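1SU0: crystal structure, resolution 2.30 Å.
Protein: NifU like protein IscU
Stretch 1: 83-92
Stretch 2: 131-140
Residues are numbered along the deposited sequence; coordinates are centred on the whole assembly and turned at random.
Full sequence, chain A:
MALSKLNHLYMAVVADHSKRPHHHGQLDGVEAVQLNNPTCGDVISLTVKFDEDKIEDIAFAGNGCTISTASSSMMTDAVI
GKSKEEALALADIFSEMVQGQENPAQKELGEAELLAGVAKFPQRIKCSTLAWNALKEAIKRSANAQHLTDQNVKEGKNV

Stretch 1, residues 83-92: SKEEALALAD
Stretch 2, residues 131-140: AWNALKEAIK

Ile 139 anchors the apolar centre: its CA-to-CB bond points toward the facing helix, and its side chain (chi1 m, chi2 t) sets Ile 139 CD1 3.5 Å from Ala 87 CB and 3.5 Å from Leu 88 CD1. Ala 87, buried and pointing toward the partner, also meets Leu 135 (chi1 t, chi2 p), with Ala 87 CB 4.1 Å from Leu 135 CD2. Leu 88 starts sideways, but its off-rotamer chi1 of -113° and chi2 p bring its end nearer, so that Leu 88 CD1 lies 4.1 Å from Lys 136 CA.

Farther along the contact, the CA-to-CB bond of Trp 132 points toward stretch 1, and chi1 m with chi2 96° places the indole beside Leu 90 (m, t) and Ala 91. Trp 132 CE3 lies 3.5 Å from Ala 91 CA and 3.8 Å from Ala 91 CB; Trp 132 CZ3 lies 3.9 Å from Leu 90 CB. Both residues meet the ring obliquely.

The helix of stretch 1, continuing beyond Asp 92, and the helix ending at Ile 139 run nearly antiparallel at 155°, axes 9.9 Å apart at closest approach. Both hold i to i-4 bonds, such as Ala 91 N to Ala 87 O, 3.0 Å, and Lys 136 N to Trp 132 O, 2.9 Å. Lys 84 CA lies 5.5 Å from Ile 139 CA, and Ala 91 CA 5.7 Å from Trp 132 CA. The contact buries 440 Å², both sides summed, without a hydrogen bond across it.

Toward the edge, Lys 84 CB touches Ile 139 CG2 at 3.3 Å, while its p, t, t, t chain leads away. Lys 136 (m, t, t, t) sets CE 4.0 Å from Ala 91 CB and NZ 4.4 Å from Asp 92 OD2, beyond a salt bridge. Ser 83 (phi/psi 160/138, chi1 140°) caps stretch 1: Ser 83 OG accepts from Glu 86 N at 3.1 Å and, weakly, Glu 85 N at 3.1 Å. Lys 140 leaves helical phi/psi.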

# COMPACT_ATOMS: atom_id res chain seq x y z
N SER A 83 12.40 3.82 5.63
CA SER A 83 13.67 3.08 5.59
C SER A 83 13.49 1.74 4.89
O SER A 83 12.49 1.06 5.13
CB SER A 83 14.27 2.88 7.03
OG SER A 83 14.84 1.61 7.26
N LYS A 84 14.43 1.36 4.04
CA LYS A 84 14.40 0.04 3.42
C LYS A 84 13.80 -0.95 4.41
O LYS A 84 12.82 -1.64 4.11
CB LYS A 84 15.81 -0.44 2.95
CG LYS A 84 16.80 -1.01 4.04
CD LYS A 84 18.12 -1.46 3.42
CE LYS A 84 18.99 -2.24 4.39
NZ LYS A 84 20.38 -2.47 3.87
N GLU A 85 14.37 -0.96 5.62
CA GLU A 85 14.02 -1.93 6.63
C GLU A 85 12.73 -1.59 7.36
O GLU A 85 11.93 -2.48 7.60
CB GLU A 85 15.15 -2.07 7.63
CG GLU A 85 15.80 -3.45 7.63
CD GLU A 85 16.56 -3.72 8.92
OE1 GLU A 85 17.62 -3.07 9.11
OE2 GLU A 85 16.09 -4.56 9.72
N GLU A 86 12.52 -0.32 7.72
CA GLU A 86 11.29 0.07 8.38
C GLU A 86 10.09 -0.23 7.49
O GLU A 86 9.20 -0.99 7.86
CB GLU A 86 11.29 1.56 8.72
CG GLU A 86 12.17 1.88 9.91
CD GLU A 86 11.89 3.24 10.51
OE1 GLU A 86 12.05 3.35 11.74
OE2 GLU A 86 11.51 4.17 9.76
N ALA A 87 10.08 0.38 6.30
CA ALA A 87 9.08 0.11 5.28
C ALA A 87 8.86 -1.39 5.11
O ALA A 87 7.73 -1.85 5.08
CB ALA A 87 9.49 0.74 3.97
N LEU A 88 9.94 -2.15 5.03
CA LEU A 88 9.83 -3.59 4.80
C LEU A 88 9.20 -4.33 5.97
O LEU A 88 8.56 -5.36 5.79
CB LEU A 88 11.21 -4.20 4.50
CG LEU A 88 11.43 -4.74 3.08
CD1 LEU A 88 11.29 -3.65 2.01
CD2 LEU A 88 12.79 -5.42 2.99
N ALA A 89 9.39 -3.81 7.17
CA ALA A 89 8.78 -4.37 8.36
C ALA A 89 7.27 -4.13 8.35
O ALA A 89 6.51 -5.01 8.70
CB ALA A 89 9.41 -3.78 9.61
N LEU A 90 6.86 -2.95 7.92
CA LEU A 90 5.46 -2.60 7.81
C LEU A 90 4.75 -3.50 6.80
O LEU A 90 3.65 -3.98 7.04
CB LEU A 90 5.31 -1.15 7.40
CG LEU A 90 5.72 -0.14 8.46
CD1 LEU A 90 5.59 1.22 7.87
CD2 LEU A 90 4.83 -0.25 9.68
N ALA A 91 5.44 -3.74 5.69
CA ALA A 91 4.97 -4.62 4.65
C ALA A 91 4.70 -5.99 5.22
O ALA A 91 3.65 -6.58 4.98
CB ALA A 91 5.99 -4.69 3.52
N ASP A 92 5.64 -6.48 6.01
CA ASP A 92 5.45 -7.74 6.69
C ASP A 92 4.26 -7.67 7.64
O ASP A 92 3.48 -8.61 7.69
CB ASP A 92 6.74 -8.14 7.44
CG ASP A 92 7.81 -8.71 6.49
OD1 ASP A 92 8.80 -9.24 7.03
OD2 ASP A 92 7.77 -8.70 5.23
N ALA A 131 0.47 -3.18 -3.75
CA ALA A 131 1.24 -1.96 -3.54
C ALA A 131 2.45 -2.23 -2.64
O ALA A 131 3.57 -1.76 -2.91
CB ALA A 131 0.39 -0.92 -2.93
N TRP A 132 2.21 -2.99 -1.58
CA TRP A 132 3.27 -3.30 -0.65
C TRP A 132 4.43 -4.02 -1.33
O TRP A 132 5.57 -3.72 -1.06
CB TRP A 132 2.71 -4.11 0.52
CG TRP A 132 1.82 -3.29 1.36
CD1 TRP A 132 0.46 -3.23 1.29
CD2 TRP A 132 2.21 -2.36 2.37
NE1 TRP A 132 -0.02 -2.32 2.20
CE2 TRP A 132 1.04 -1.79 2.89
CE3 TRP A 132 3.45 -1.96 2.90
CZ2 TRP A 132 1.05 -0.83 3.91
CZ3 TRP A 132 3.47 -1.00 3.91
CH2 TRP A 132 2.28 -0.46 4.40
N ASN A 133 4.11 -4.91 -2.27
CA ASN A 133 5.13 -5.68 -2.98
C ASN A 133 5.84 -4.86 -4.04
O ASN A 133 6.99 -5.13 -4.36
CB ASN A 133 4.51 -6.95 -3.58
CG ASN A 133 3.89 -7.86 -2.51
OD1 ASN A 133 3.31 -8.89 -2.82
ND2 ASN A 133 3.98 -7.44 -1.24
N ALA A 134 5.17 -3.85 -4.57
CA ALA A 134 5.82 -2.93 -5.51
C ALA A 134 6.77 -2.04 -4.73
O ALA A 134 7.75 -1.53 -5.27
CB ALA A 134 4.80 -2.09 -6.28
N LEU A 135 6.47 -1.86 -3.45
CA LEU A 135 7.36 -1.16 -2.56
C LEU A 135 8.58 -2.02 -2.28
O LEU A 135 9.70 -1.55 -2.40
CB LEU A 135 6.66 -0.80 -1.25
CG LEU A 135 7.52 -0.03 -0.25
CD1 LEU A 135 8.13 1.19 -0.90
CD2 LEU A 135 6.68 0.38 0.94
N LYS A 136 8.36 -3.28 -1.88
CA LYS A 136 9.46 -4.20 -1.58
C LYS A 136 10.50 -4.20 -2.70
O LYS A 136 11.71 -4.15 -2.46
CB LYS A 136 8.93 -5.62 -1.39
CG LYS A 136 8.20 -5.88 -0.06
CD LYS A 136 8.13 -7.38 0.15
CE LYS A 136 7.18 -7.80 1.22
NZ LYS A 136 6.87 -9.25 1.00
N GLU A 137 10.01 -4.21 -3.94
CA GLU A 137 10.87 -4.22 -5.11
C GLU A 137 11.62 -2.90 -5.26
O GLU A 137 12.82 -2.90 -5.57
CB GLU A 137 10.06 -4.52 -6.37
CG GLU A 137 10.01 -6.00 -6.74
CD GLU A 137 8.96 -6.76 -5.94
OE1 GLU A 137 8.94 -6.65 -4.69
OE2 GLU A 137 8.15 -7.47 -6.60
N ALA A 138 10.90 -1.79 -5.05
CA ALA A 138 11.48 -0.45 -5.17
C ALA A 138 12.66 -0.21 -4.22
O ALA A 138 13.70 0.32 -4.60
CB ALA A 138 10.42 0.61 -4.95
N ILE A 139 12.48 -0.62 -2.97
CA ILE A 139 13.50 -0.47 -1.95
C ILE A 139 14.72 -1.30 -2.33
O ILE A 139 15.87 -0.80 -2.38
CB ILE A 139 12.91 -0.93 -0.62
CG1 ILE A 139 11.97 0.15 -0.08
CG2 ILE A 139 13.99 -1.27 0.37
CD1 ILE A 139 11.10 -0.30 1.05
N LYS A 140 14.46 -2.57 -2.64
CA LYS A 140 15.52 -3.50 -3.00
C LYS A 140 16.15 -3.15 -4.36
O LYS A 140 17.00 -3.87 -4.88
CB LYS A 140 14.98 -4.94 -2.92
CG LYS A 140 14.36 -5.50 -4.19
CD LYS A 140 14.63 -7.00 -4.34
CE LYS A 140 14.62 -7.44 -5.79
NZ LYS A 140 15.67 -6.76 -6.58